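Local coordinates for p-47 protein (Clostridium botulinum E1 str. 'BoNT E Beluga', PDB 5WIX), which is of unknown function but has a TULIP-type fold resembling bactericidal/permeability-increasing protein, which is consistent with a lipid-binding role, at residues N19-Y27 with R214-D224. Numbering follows the deposited sequence.
Sequences NTYGWDIVY and RDISKLSTNVD
Trp23 NE1 donates to Ser220 O at 2.7 Å with an N-H...O angle of 164°, and the acceptor lies close to the indole plane, so this edge-on bond helps set the rotation of the ring, together with Leu219 over its face. A second hydrogen bond runs the other way across the contact, from Arg214 NH2 to Gly22 O (2.9 Å), again near the plane of the donor group. The bend of the arginine chain at chi3 turns the guanidinium so that NH2 reaches Gly22 O on its NH1 side, while Asp24 OD2 faces the edge formed by NE and NH2. There the separation from Arg214 NE to Asp24 OD2 is 3.8 Å and the two planes are 69° apart, evidence for a long salt bridge without paired, coplanar bonding; OD2 also accepts a weak hydrogen bond from Val210 N.

Topologically, the long loop between strands 203-210 and 234-238 returns across the N-terminal lead-in to strand 25-30, which lies between those two strands in an antiparallel sheet. Where strand 25-30 begins, two consecutive residues, Asp24 and Ile25, stand opposite the single residue Leu208 of strand 203-210, which defines a classic beta bulge.

Leu219 CD1 sits over the centre of one indole face, 4.3 Å above its plane. Tyr21, with CG anti to its carbonyl carbon, carries its phenol ring to Asn222, whose CB stands 4.0 Å from the ring centroid and 6° off the normal, a CH-pi contact over the face. Asp224 N approaches that ring at its edge. Farther along, Val26 CG1 meets Val223 CG2 at 3.9 Å, and Val223 also touches Tyr195 of strand 187-195. Asp224 merely lies beside Asn19, with no hydrogen bond between them, its carboxylate OD2 being bonded to Ser226 N.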
loop_
_atom_site.group_PDB
_atom_site.type_symbol
_atom_site.label_atom_id
_atom_site.label_comp_id
_atom_site.label_asym_id
_atom_site.label_seq_id
_atom_site.Cartn_x
_atom_site.Cartn_y
_atom_site.Cartn_z
ATOM N N ASN A 19 -2.613 11.631 -3.956
ATOM C CA ASN A 19 -2.857 10.294 -4.484
ATOM C C ASN A 19 -3.815 9.494 -3.608
ATOM O O ASN A 19 -4.930 9.175 -4.020
ATOM C CB ASN A 19 -1.539 9.535 -4.652
ATOM C CG ASN A 19 -0.808 9.909 -5.926
ATOM O OD1 ASN A 19 -1.099 10.933 -6.545
ATOM N ND2 ASN A 19 0.148 9.078 -6.326
ATOM N N THR A 20 -3.373 9.173 -2.396
ATOM C CA THR A 20 -4.190 8.411 -1.460
ATOM C C THR A 20 -5.328 9.259 -0.904
ATOM O O THR A 20 -5.518 10.406 -1.312
ATOM C CB THR A 20 -3.349 7.868 -0.290
ATOM O OG1 THR A 20 -4.202 7.199 0.646
ATOM C CG2 THR A 20 -2.621 9.003 0.416
ATOM N N TYR A 21 -6.084 8.690 0.029
ATOM C CA TYR A 21 -7.206 9.392 0.642
ATOM C C TYR A 21 -7.175 9.234 2.160
ATOM O O TYR A 21 -7.926 8.442 2.718
ATOM C CB TYR A 21 -8.540 8.866 0.093
ATOM C CG TYR A 21 -8.789 9.182 -1.371
ATOM C CD1 TYR A 21 -9.200 10.447 -1.770
ATOM C CD2 TYR A 21 -8.617 8.217 -2.350
ATOM C CE1 TYR A 21 -9.428 10.741 -3.104
ATOM C CE2 TYR A 21 -8.846 8.504 -3.685
ATOM C CZ TYR A 21 -9.249 9.768 -4.056
ATOM O OH TYR A 21 -9.474 10.064 -5.378
ATOM N N GLY A 22 -6.293 9.975 2.824
ATOM C CA GLY A 22 -6.228 9.975 4.276
ATOM C C GLY A 22 -5.923 8.645 4.962
ATOM O O GLY A 22 -5.861 8.581 6.191
ATOM N N TRP A 23 -5.731 7.586 4.184
ATOM C CA TRP A 23 -5.410 6.270 4.733
ATOM C C TRP A 23 -3.906 6.003 4.725
ATOM O O TRP A 23 -3.160 6.705 4.033
ATOM C CB TRP A 23 -6.146 5.196 3.938
ATOM C CG TRP A 23 -7.576 5.099 4.312
ATOM C CD1 TRP A 23 -8.607 5.818 3.800
ATOM C CD2 TRP A 23 -8.140 4.228 5.297
ATOM N NE1 TRP A 23 -9.785 5.448 4.399
ATOM C CE2 TRP A 23 -9.525 4.470 5.321
ATOM C CE3 TRP A 23 -7.607 3.259 6.151
ATOM C CZ2 TRP A 23 -10.385 3.782 6.170
ATOM C CZ3 TRP A 23 -8.462 2.580 6.993
ATOM C CH2 TRP A 23 -9.839 2.844 6.996
ATOM N N ASP A 24 -3.455 4.991 5.467
ATOM C CA ASP A 24 -1.996 4.782 5.642
ATOM C C ASP A 24 -1.344 3.846 4.624
ATOM O O ASP A 24 -0.321 4.174 4.013
ATOM C CB ASP A 24 -1.689 4.243 7.043
ATOM C CG ASP A 24 -1.524 5.339 8.065
ATOM O OD1 ASP A 24 -1.054 6.443 7.688
ATOM O OD2 ASP A 24 -1.872 5.086 9.240
ATOM N N ILE A 25 -1.906 2.654 4.498
ATOM C CA ILE A 25 -1.491 1.718 3.471
ATOM C C ILE A 25 -2.756 1.147 2.861
ATOM O O ILE A 25 -3.664 0.735 3.587
ATOM C CB ILE A 25 -0.611 0.585 4.039
ATOM C CG1 ILE A 25 0.712 1.133 4.548
ATOM C CG2 ILE A 25 -0.346 -0.461 2.978
ATOM C CD1 ILE A 25 1.690 0.057 4.954
ATOM N N VAL A 26 -2.832 1.149 1.536
ATOM C CA VAL A 26 -3.999 0.624 0.839
ATOM C C VAL A 26 -3.553 -0.533 -0.043
ATOM O O VAL A 26 -2.567 -0.393 -0.777
ATOM C CB VAL A 26 -4.682 1.720 -0.002
ATOM C CG1 VAL A 26 -5.923 1.186 -0.702
ATOM C CG2 VAL A 26 -5.020 2.916 0.874
ATOM N N TYR A 27 -4.240 -1.675 0.052
ATOM C CA TYR A 27 -3.984 -2.819 -0.844
ATOM C C TYR A 27 -5.125 -3.016 -1.834
ATOM O O TYR A 27 -6.269 -2.691 -1.518
ATOM C CB TYR A 27 -3.784 -4.107 -0.050
ATOM C CG TYR A 27 -2.853 -3.941 1.119
ATOM C CD1 TYR A 27 -1.492 -4.176 0.991
ATOM C CD2 TYR A 27 -3.339 -3.540 2.338
ATOM C CE1 TYR A 27 -0.629 -4.023 2.057
ATOM C CE2 TYR A 27 -2.514 -3.377 3.410
ATOM C CZ TYR A 27 -1.145 -3.621 3.279
ATOM O OH TYR A 27 -0.309 -3.453 4.372
ATOM N N ARG A 214 -5.829 5.954 14.823
ATOM C CA ARG A 214 -6.356 7.278 14.493
ATOM C C ARG A 214 -7.878 7.312 14.386
ATOM O O ARG A 214 -8.557 6.317 14.657
ATOM C CB ARG A 214 -5.742 7.775 13.181
ATOM C CG ARG A 214 -4.235 7.813 13.196
ATOM C CD ARG A 214 -3.680 8.664 12.074
ATOM N NE ARG A 214 -3.801 8.016 10.775
ATOM C CZ ARG A 214 -4.661 8.394 9.837
ATOM N NH1 ARG A 214 -5.480 9.417 10.058
ATOM N NH2 ARG A 214 -4.699 7.754 8.676
ATOM N N ASP A 215 -8.421 8.418 13.900
ATOM C CA ASP A 215 -9.852 8.634 14.000
ATOM C C ASP A 215 -10.564 7.483 13.311
ATOM O O ASP A 215 -11.591 7.007 13.793
ATOM C CB ASP A 215 -10.244 9.963 13.353
ATOM N N ILE A 216 -10.020 7.039 12.185
ATOM C CA ILE A 216 -10.518 5.847 11.506
ATOM C C ILE A 216 -11.872 6.141 10.873
ATOM O O ILE A 216 -12.047 6.001 9.663
ATOM C CB ILE A 216 -10.537 4.598 12.431
ATOM C CG1 ILE A 216 -11.889 4.404 13.132
ATOM C CG2 ILE A 216 -9.415 4.678 13.454
ATOM C CD1 ILE A 216 -11.875 3.335 14.203
ATOM N N SER A 217 -12.825 6.562 11.700
ATOM C CA SER A 217 -14.104 6.998 11.169
ATOM C C SER A 217 -14.432 8.399 11.701
ATOM O O SER A 217 -14.323 8.667 12.904
ATOM C CB SER A 217 -15.206 6.004 11.531
ATOM O OG SER A 217 -16.271 6.076 10.604
ATOM N N LYS A 218 -14.841 9.289 10.804
ATOM C CA LYS A 218 -15.076 8.916 9.416
ATOM C C LYS A 218 -13.908 9.289 8.517
ATOM O O LYS A 218 -13.616 10.467 8.318
ATOM C CB LYS A 218 -16.360 9.565 8.888
ATOM N N LEU A 219 -13.232 8.271 7.996
ATOM C CA LEU A 219 -12.350 8.453 6.857
ATOM C C LEU A 219 -13.098 7.998 5.610
ATOM O O LEU A 219 -13.964 7.127 5.689
ATOM C CB LEU A 219 -11.043 7.676 7.034
ATOM C CG LEU A 219 -9.979 8.391 7.876
ATOM C CD1 LEU A 219 -8.845 7.451 8.286
ATOM C CD2 LEU A 219 -9.442 9.595 7.109
ATOM N N SER A 220 -12.768 8.595 4.467
ATOM C CA SER A 220 -13.367 8.200 3.200
ATOM C C SER A 220 -13.077 6.748 2.882
ATOM O O SER A 220 -12.307 6.088 3.566
ATOM C CB SER A 220 -12.859 9.076 2.051
ATOM O OG SER A 220 -13.719 10.176 1.827
ATOM N N THR A 221 -13.700 6.246 1.833
ATOM C CA THR A 221 -13.364 4.919 1.368
ATOM C C THR A 221 -12.981 5.012 -0.095
ATOM O O THR A 221 -12.604 4.015 -0.711
ATOM C CB THR A 221 -14.518 3.922 1.585
ATOM O OG1 THR A 221 -15.762 4.513 1.171
ATOM C CG2 THR A 221 -14.593 3.533 3.069
ATOM N N ASN A 222 -13.050 6.229 -0.634
ATOM C CA ASN A 222 -12.621 6.473 -2.001
ATOM C C ASN A 222 -11.182 5.983 -2.182
ATOM O O ASN A 222 -10.365 6.076 -1.272
ATOM C CB ASN A 222 -12.754 7.959 -2.353
ATOM C CG ASN A 222 -13.240 8.183 -3.780
ATOM O OD1 ASN A 222 -13.141 7.293 -4.636
ATOM N ND2 ASN A 222 -13.761 9.380 -4.043
ATOM N N VAL A 223 -10.881 5.417 -3.339
ATOM C CA VAL A 223 -9.557 4.857 -3.564
ATOM C C VAL A 223 -9.003 5.335 -4.899
ATOM O O VAL A 223 -9.753 5.650 -5.829
ATOM C CB VAL A 223 -9.586 3.312 -3.523
ATOM C CG1 VAL A 223 -10.141 2.796 -4.781
ATOM C CG2 VAL A 223 -8.190 2.768 -3.382
ATOM N N ASP A 224 -7.686 5.416 -4.983
ATOM C CA ASP A 224 -7.067 5.886 -6.198
ATOM C C ASP A 224 -7.017 4.726 -7.171
ATOM O O ASP A 224 -6.421 3.690 -6.875
ATOM C CB ASP A 224 -5.658 6.445 -5.938
ATOM C CG ASP A 224 -5.097 7.169 -7.143
ATOM O OD1 ASP A 224 -4.178 7.983 -6.987
ATOM O OD2 ASP A 224 -5.590 6.941 -8.267
#